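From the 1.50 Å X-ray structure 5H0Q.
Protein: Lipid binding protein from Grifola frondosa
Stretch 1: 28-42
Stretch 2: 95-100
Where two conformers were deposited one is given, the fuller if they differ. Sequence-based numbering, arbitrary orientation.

Stretch 1 (28-42) DMAKVALQRKNVYQD
Stretch 2 95-100: GNGQWT

Stretch 1 enters as the last turns of a helix, residues 28-35, runs through a loop or turn, and begins a second helix at Gln41. Stretch 2 lies beside it as a type II beta turn from Gly95 to Gln98, closed by Gln98 N to Gly95 O at 3.0 Å, and then runs on as a strand that includes Trp99 and Thr100. The two chains meet in register at two levels: the CA atoms of Ala33 and Gly97 lie 4.7 Å apart, those of Gln41 and Trp99 7.7 Å. Together they bury 353 Å².

From Asp28 through Gln35 phi stays between -60 and -71 and psi between -32 and -47. Asp28, with chi1 m, and Lys31, extended with every chi t, make no contact with the turn. Met29 (m, t, m) has its CA-to-CB bond sideways, and the end of the side chain leads away, so its main contribution is its carbonyl. Met29 O accepts the helical bond from Ala33 N at 3.0 Å and a second from Asn96 ND2, also at 3.0 Å, with an N-H...O angle of 162°. Asparagine suits the second turn position: at phi/psi -58/137 and chi1 t, its CA-to-CB bond points toward the helix, and its short amide reaches the backbone. Val32 (t) lies outside the contact.

Ala33 is where the backbones come closest. Its CB points toward stretch 2, 3.3 Å from Asn96 OD1 and 3.8 Å from Gly97 N, and a methyl fits so narrow a gap. Gly97 has phi/psi 82/3, where a CB would jam against the carbonyl oxygen of the preceding residue, so the turn itself calls for glycine. Leu34 (t, p) lies outside the contact.

Arg36, at -89/10, is the first residue to leave helical geometry. Its side chain (m, m, t) leads away, while its carbonyl faces the interface: water 1 can donate to Gly97 O at 2.7 Å and to Arg36 O at 3.3 Å. Arg36 O also accepts from Val39 N at 3.0 Å.

Lys37 is extended through chi3 (t, t, t), with chi4 m. Its aliphatic stem comes beside the indole, Lys37 CG to Trp99 CZ2 at 3.8 Å, while NZ donates to Gln41 OE1 at 2.7 Å. Lys37 O lies near the ring plane at the edge, 3.4 Å from Trp99 CZ2. Asn38 and Val39 stay clear of stretch 2.

Trp99, with chi1 m and chi2 83°, points toward stretch 1 and has the largest area covered by the other stretch of any residue here, 115 Å². Its pyrrole nitrogen is served by water 2, which accepts from Trp99 NE1 and from Tyr40 N, each at 2.9 Å, and can donate to Lys37 O at 2.9 Å. The water thus joins the indole to the loop.

Tyr40, the N-cap residue at -110/7 with chi1 m, brings its CB within 4.1 Å of Trp99 CD1, an apolar contact, while its phenol leads away. Gln41 (t, t) opens the next helix and sets OE1 3.6 Å from Trp99 CZ2. Asp42 (chi1 t) points away from stretch 2.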

ATOM      1  N   ASP A  28      16.367   6.445 -11.537  1.00 23.74           N
ATOM      2  CA  ASP A  28      17.498   6.303 -10.610  1.00 24.34           C
ATOM      3  C   ASP A  28      17.012   6.313  -9.164  1.00 28.67           C
ATOM      4  O   ASP A  28      17.423   5.483  -8.337  1.00 26.43           O
ATOM      5  CB  ASP A  28      18.501   7.443 -10.819  1.00 25.33           C
ATOM      6  CG  ASP A  28      19.173   7.425 -12.182  1.00 26.76           C
ATOM      7  OD1 ASP A  28      19.341   6.340 -12.792  1.00 30.83           O
ATOM      8  OD2 ASP A  28      19.559   8.534 -12.667  1.00 30.51           O
ATOM      9  N   MET A  29      16.137   7.261  -8.825  1.00 24.17           N
ATOM     10  CA  MET A  29      15.700   7.349  -7.438  1.00 24.09           C
ATOM     11  C   MET A  29      14.837   6.155  -7.059  1.00 26.79           C
ATOM     12  O   MET A  29      14.897   5.672  -5.920  1.00 24.26           O
ATOM     13  CB  MET A  29      14.953   8.662  -7.220  1.00 20.87           C
ATOM     14  CG  MET A  29      15.839   9.853  -7.474  1.00 24.35           C
ATOM     15  SD  MET A  29      15.025  11.410  -7.103  1.00 22.54           S
ATOM     16  CE  MET A  29      13.937  11.555  -8.466  1.00 33.60           C
ATOM     17  N   ALA A  30      14.061   5.644  -8.010  1.00 23.34           N
ATOM     18  CA  ALA A  30      13.246   4.464  -7.760  1.00 26.97           C
ATOM     19  C   ALA A  30      14.115   3.235  -7.545  1.00 26.08           C
ATOM     20  O   ALA A  30      13.838   2.406  -6.662  1.00 26.39           O
ATOM     21  CB  ALA A  30      12.282   4.264  -8.932  1.00 28.98           C
ATOM     22  N   LYS A  31      15.195   3.112  -8.320  1.00 25.34           N
ATOM     23  CA  LYS A  31      16.085   1.964  -8.178  1.00 32.71           C
ATOM     24  C   LYS A  31      16.713   1.945  -6.796  1.00 33.60           C
ATOM     25  O   LYS A  31      16.756   0.905  -6.137  1.00 35.96           O
ATOM     26  CB  LYS A  31      17.170   2.001  -9.248  1.00 33.03           C
ATOM     27  CG  LYS A  31      18.211   0.886  -9.114  1.00 33.18           C
ATOM     28  CD  LYS A  31      19.282   0.998 -10.185  1.00 40.65           C
ATOM     29  CE  LYS A  31      20.437   0.043  -9.912  1.00 62.69           C
ATOM     30  NZ  LYS A  31      21.505   0.126 -10.946  1.00 77.59           N
ATOM     31  N   VAL A  32      17.175   3.099  -6.326  1.00 27.15           N
ATOM     32  CA  VAL A  32      17.785   3.163  -5.003  1.00 29.21           C
ATOM     33  C   VAL A  32      16.758   2.833  -3.930  1.00 30.68           C
ATOM     34  O   VAL A  32      17.024   2.051  -3.013  1.00 29.97           O
ATOM     35  CB  VAL A  32      18.429   4.546  -4.801  1.00 34.07           C
ATOM     36  CG1 VAL A  32      19.022   4.671  -3.401  1.00 30.23           C
ATOM     37  CG2 VAL A  32      19.530   4.722  -5.800  1.00 29.98           C
ATOM     38  N   ALA A  33      15.549   3.370  -4.048  1.00 27.49           N
ATOM     39  CA  ALA A  33      14.525   3.062  -3.048  1.00 25.21           C
ATOM     40  C   ALA A  33      14.243   1.568  -2.995  1.00 27.50           C
ATOM     41  O   ALA A  33      14.121   0.983  -1.914  1.00 29.66           O
ATOM     42  CB  ALA A  33      13.236   3.836  -3.337  1.00 24.41           C
ATOM     43  N   LEU A  34      14.119   0.929  -4.151  1.00 29.83           N
ATOM     44  CA  LEU A  34      13.879  -0.506  -4.144  1.00 43.80           C
ATOM     45  C   LEU A  34      15.058  -1.243  -3.527  1.00 43.46           C
ATOM     46  O   LEU A  34      14.875  -2.263  -2.838  1.00 37.90           O
ATOM     47  CB  LEU A  34      13.579  -0.974  -5.569  1.00 37.42           C
ATOM     48  CG  LEU A  34      12.876  -2.313  -5.781  1.00 51.04           C
ATOM     49  CD1 LEU A  34      11.571  -2.347  -5.035  1.00 40.90           C
ATOM     50  CD2 LEU A  34      12.640  -2.558  -7.267  1.00 44.84           C
ATOM     51  N   GLN A  35      16.273  -0.708  -3.690  1.00 39.06           N
ATOM     52  CA  GLN A  35      17.439  -1.335  -3.064  1.00 36.77           C
ATOM     53  C   GLN A  35      17.431  -1.166  -1.548  1.00 38.13           C
ATOM     54  O   GLN A  35      17.928  -2.044  -0.828  1.00 41.07           O
ATOM     55  CB  GLN A  35      18.738  -0.754  -3.627  1.00 54.23           C
ATOM     56  CG  GLN A  35      19.006  -1.103  -5.073  1.00 68.54           C
ATOM     57  CD  GLN A  35      20.210  -0.372  -5.654  1.00 68.23           C
ATOM     58  OE1 GLN A  35      20.566   0.727  -5.223  1.00 52.08           O
ATOM     59  NE2 GLN A  35      20.842  -0.988  -6.647  1.00 63.60           N
ATOM     60  N   ARG A  36      16.911  -0.048  -1.047  1.00 36.08           N
ATOM     61  CA  ARG A  36      16.869   0.253   0.380  1.00 36.43           C
ATOM     62  C   ARG A  36      15.610  -0.271   1.064  1.00 36.91           C
ATOM     63  O   ARG A  36      15.374   0.056   2.236  1.00 40.93           O
ATOM     64  CB  ARG A  36      16.971   1.762   0.606  1.00 32.69           C
ATOM     65  CG  ARG A  36      18.277   2.401   0.113  1.00 37.75           C
ATOM     66  CD  ARG A  36      19.360   2.344   1.190  1.00 44.62           C
ATOM     67  NE  ARG A  36      20.551   3.056   0.724  1.00 40.87           N
ATOM     68  CZ  ARG A  36      21.431   2.550  -0.127  1.00 48.90           C
ATOM     69  NH1 ARG A  36      21.270   1.317  -0.588  1.00 53.05           N
ATOM     70  NH2 ARG A  36      22.469   3.279  -0.509  1.00 51.43           N
ATOM     71  N   LYS A  37      14.818  -1.093   0.377  1.00 33.14           N
ATOM     72  CA  LYS A  37      13.539  -1.519   0.937  1.00 31.76           C
ATOM     73  C   LYS A  37      13.710  -2.136   2.319  1.00 39.40           C
ATOM     74  O   LYS A  37      12.879  -1.928   3.204  1.00 38.62           O
ATOM     75  CB  LYS A  37      12.853  -2.513   0.003  1.00 39.69           C
ATOM     76  CG  LYS A  37      11.536  -3.077   0.550  1.00 40.11           C
ATOM     77  CD  LYS A  37      10.875  -3.998  -0.452  1.00 40.44           C
ATOM     78  CE  LYS A  37       9.555  -4.538   0.044  1.00 43.11           C
ATOM     79  NZ  LYS A  37       9.721  -5.518   1.172  1.00 39.96           N
ATOM     80  N   ASN A  38      14.770  -2.882   2.529  1.00 41.52           N
ATOM     81  CA  ASN A  38      14.834  -3.634   3.773  1.00 50.45           C
ATOM     82  C   ASN A  38      15.470  -2.849   4.915  1.00 41.50           C
ATOM     83  O   ASN A  38      15.460  -3.333   6.057  1.00 43.87           O
ATOM     84  CB  ASN A  38      15.557  -4.957   3.526  1.00 82.83           C
ATOM     85  CG  ASN A  38      14.800  -5.831   2.542  1.00102.02           C
ATOM     86  OD1 ASN A  38      13.925  -6.606   2.926  1.00 95.62           O
ATOM     87  ND2 ASN A  38      15.095  -5.666   1.260  1.00122.69           N
ATOM     88  N   VAL A  39      15.965  -1.639   4.657  1.00 40.11           N
ATOM     89  CA  VAL A  39      16.648  -0.868   5.690  1.00 43.88           C
ATOM     90  C   VAL A  39      15.697  -0.491   6.829  1.00 45.06           C
ATOM     91  O   VAL A  39      16.056  -0.605   8.011  1.00 43.78           O
ATOM     92  CB  VAL A  39      17.321   0.364   5.066  1.00 40.20           C
ATOM     93  CG1 VAL A  39      17.982   1.227   6.136  1.00 45.61           C
ATOM     94  CG2 VAL A  39      18.348  -0.068   4.030  1.00 48.67           C
ATOM     95  N   TYR A  40      14.481  -0.027   6.507  1.00 39.61           N
ATOM     96  CA  TYR A  40      13.510   0.341   7.536  1.00 37.86           C
ATOM     97  C   TYR A  40      12.331  -0.621   7.609  1.00 37.52           C
ATOM     98  O   TYR A  40      11.386  -0.371   8.364  1.00 37.20           O
ATOM     99  CB  TYR A  40      13.013   1.772   7.298  1.00 35.18           C
ATOM    100  CG  TYR A  40      14.130   2.799   7.381  1.00 35.88           C
ATOM    101  CD1 TYR A  40      14.439   3.411   8.588  1.00 39.51           C
ATOM    102  CD2 TYR A  40      14.890   3.132   6.275  1.00 34.95           C
ATOM    103  CE1 TYR A  40      15.454   4.329   8.690  1.00 40.87           C
ATOM    104  CE2 TYR A  40      15.911   4.071   6.360  1.00 35.82           C
ATOM    105  CZ  TYR A  40      16.186   4.660   7.580  1.00 37.71           C
ATOM    106  OH  TYR A  40      17.202   5.582   7.707  1.00 38.86           O
ATOM    107  N   GLN A  41      12.373  -1.734   6.875  1.00 39.97           N
ATOM    108  CA  GLN A  41      11.229  -2.637   6.853  1.00 30.23           C
ATOM    109  C   GLN A  41      10.941  -3.206   8.240  1.00 31.42           C
ATOM    110  O   GLN A  41       9.774  -3.381   8.607  1.00 35.17           O
ATOM    111  CB  GLN A  41      11.455  -3.774   5.859  1.00 34.63           C
ATOM    112  CG  GLN A  41      10.259  -4.700   5.743  1.00 34.06           C
ATOM    113  CD  GLN A  41      10.317  -5.568   4.518  1.00 36.21           C
ATOM    114  OE1 GLN A  41      10.927  -5.196   3.517  1.00 36.23           O
ATOM    115  NE2 GLN A  41       9.683  -6.732   4.580  1.00 42.56           N
ATOM    116  N   ASP A  42      11.989  -3.502   9.017  0.53 34.09           N
ATOM    117  CA  ASP A  42      11.775  -4.038  10.362  0.53 37.04           C
ATOM    118  C   ASP A  42      10.953  -3.076  11.207  0.53 37.06           C
ATOM    119  O   ASP A  42      10.106  -3.504  11.998  0.53 34.89           O
ATOM    120  CB  ASP A  42      13.112  -4.332  11.045  0.53 38.89           C
ATOM    121  CG  ASP A  42      12.939  -5.021  12.391  0.53 47.74           C
ATOM    122  OD1 ASP A  42      11.995  -5.831  12.523  0.53 49.16           O
ATOM    123  OD2 ASP A  42      13.737  -4.750  13.312  0.53 61.60           O
ATOM    124  N   GLY A  95       7.021   9.730   1.003  1.00 19.04           N
ATOM    125  CA  GLY A  95       8.142   9.959   0.115  1.00 21.10           C
ATOM    126  C   GLY A  95       8.667   8.674  -0.490  1.00 23.04           C
ATOM    127  O   GLY A  95       8.439   7.566   0.012  1.00 21.81           O
ATOM    128  N   ASN A  96       9.403   8.825  -1.595  1.00 18.12           N
ATOM    129  CA  ASN A  96      10.126   7.701  -2.140  1.00 19.60           C
ATOM    130  C   ASN A  96      11.059   7.193  -1.048  1.00 18.60           C
ATOM    131  O   ASN A  96      11.708   7.992  -0.374  1.00 23.53           O
ATOM    132  CB  ASN A  96      10.902   8.169  -3.368  1.00 22.10           C
ATOM    133  CG  ASN A  96      11.637   7.070  -4.059  1.00 18.65           C
ATOM    134  OD1 ASN A  96      11.059   6.059  -4.430  1.00 21.97           O
ATOM    135  ND2 ASN A  96      12.923   7.266  -4.253  1.00 20.15           N
ATOM    136  N   GLY A  97      11.135   5.871  -0.883  1.00 21.67           N
ATOM    137  CA  GLY A  97      11.942   5.283   0.173  1.00 22.18           C
ATOM    138  C   GLY A  97      11.288   5.245   1.533  1.00 21.87           C
ATOM    139  O   GLY A  97      11.935   4.810   2.496  1.00 26.67           O
ATOM    140  N   GLN A  98      10.044   5.677   1.653  1.00 22.50           N
ATOM    141  CA  GLN A  98       9.342   5.675   2.921  1.00 23.64           C
ATOM    142  C   GLN A  98       8.243   4.623   2.948  1.00 23.77           C
ATOM    143  O   GLN A  98       7.713   4.207   1.915  1.00 20.81           O
ATOM    144  CB  GLN A  98       8.765   7.053   3.240  1.00 27.80           C
ATOM    145  CG  GLN A  98       9.873   8.068   3.411  1.00 26.84           C
ATOM    146  CD  GLN A  98       9.388   9.388   3.915  1.00 30.45           C
ATOM    147  OE1 GLN A  98       8.446   9.941   3.382  1.00 28.95           O
ATOM    148  NE2 GLN A  98      10.005   9.889   4.982  1.00 35.28           N
ATOM    149  N   TRP A  99       7.955   4.164   4.167  1.00 24.03           N
ATOM    150  CA  TRP A  99       6.851   3.267   4.497  1.00 24.79           C
ATOM    151  C   TRP A  99       5.761   4.006   5.262  1.00 27.61           C
ATOM    152  O   TRP A  99       6.044   4.936   6.030  1.00 26.84           O
ATOM    153  CB  TRP A  99       7.306   2.127   5.436  1.00 20.98           C
ATOM    154  CG  TRP A  99       8.343   1.187   4.940  1.00 24.27           C
ATOM    155  CD1 TRP A  99       9.687   1.359   4.958  1.00 24.88           C
ATOM    156  CD2 TRP A  99       8.101  -0.100   4.367  1.00 22.28           C
ATOM    157  NE1 TRP A  99      10.310   0.250   4.433  1.00 29.50           N
ATOM    158  CE2 TRP A  99       9.352  -0.656   4.057  1.00 27.13           C
ATOM    159  CE3 TRP A  99       6.938  -0.831   4.080  1.00 20.89           C
ATOM    160  CZ2 TRP A  99       9.484  -1.917   3.487  1.00 27.48           C
ATOM    161  CZ3 TRP A  99       7.069  -2.078   3.511  1.00 26.62           C
ATOM    162  CH2 TRP A  99       8.333  -2.603   3.218  1.00 26.95           C
ATOM    163  N   THR A 100       4.513   3.551   5.108  1.00 22.34           N
ATOM    164  CA  THR A 100       3.514   3.817   6.121  1.00 28.34           C
ATOM    165  C   THR A 100       2.846   2.507   6.532  1.00 22.87           C
ATOM    166  O   THR A 100       2.920   1.494   5.833  1.00 21.90           O
ATOM    167  CB  THR A 100       2.497   4.843   5.656  1.00 27.17           C
ATOM    168  OG1 THR A 100       1.748   5.289   6.785  1.00 26.95           O
ATOM    169  CG2 THR A 100       1.565   4.285   4.590  1.00 31.07           C
TER
HETATM  170  O   HOH W   1      13.930   2.975   2.609  1.00 24.38           O
HETATM  171  O   HOH W   2      13.171   0.777   4.095  1.00 28.21           O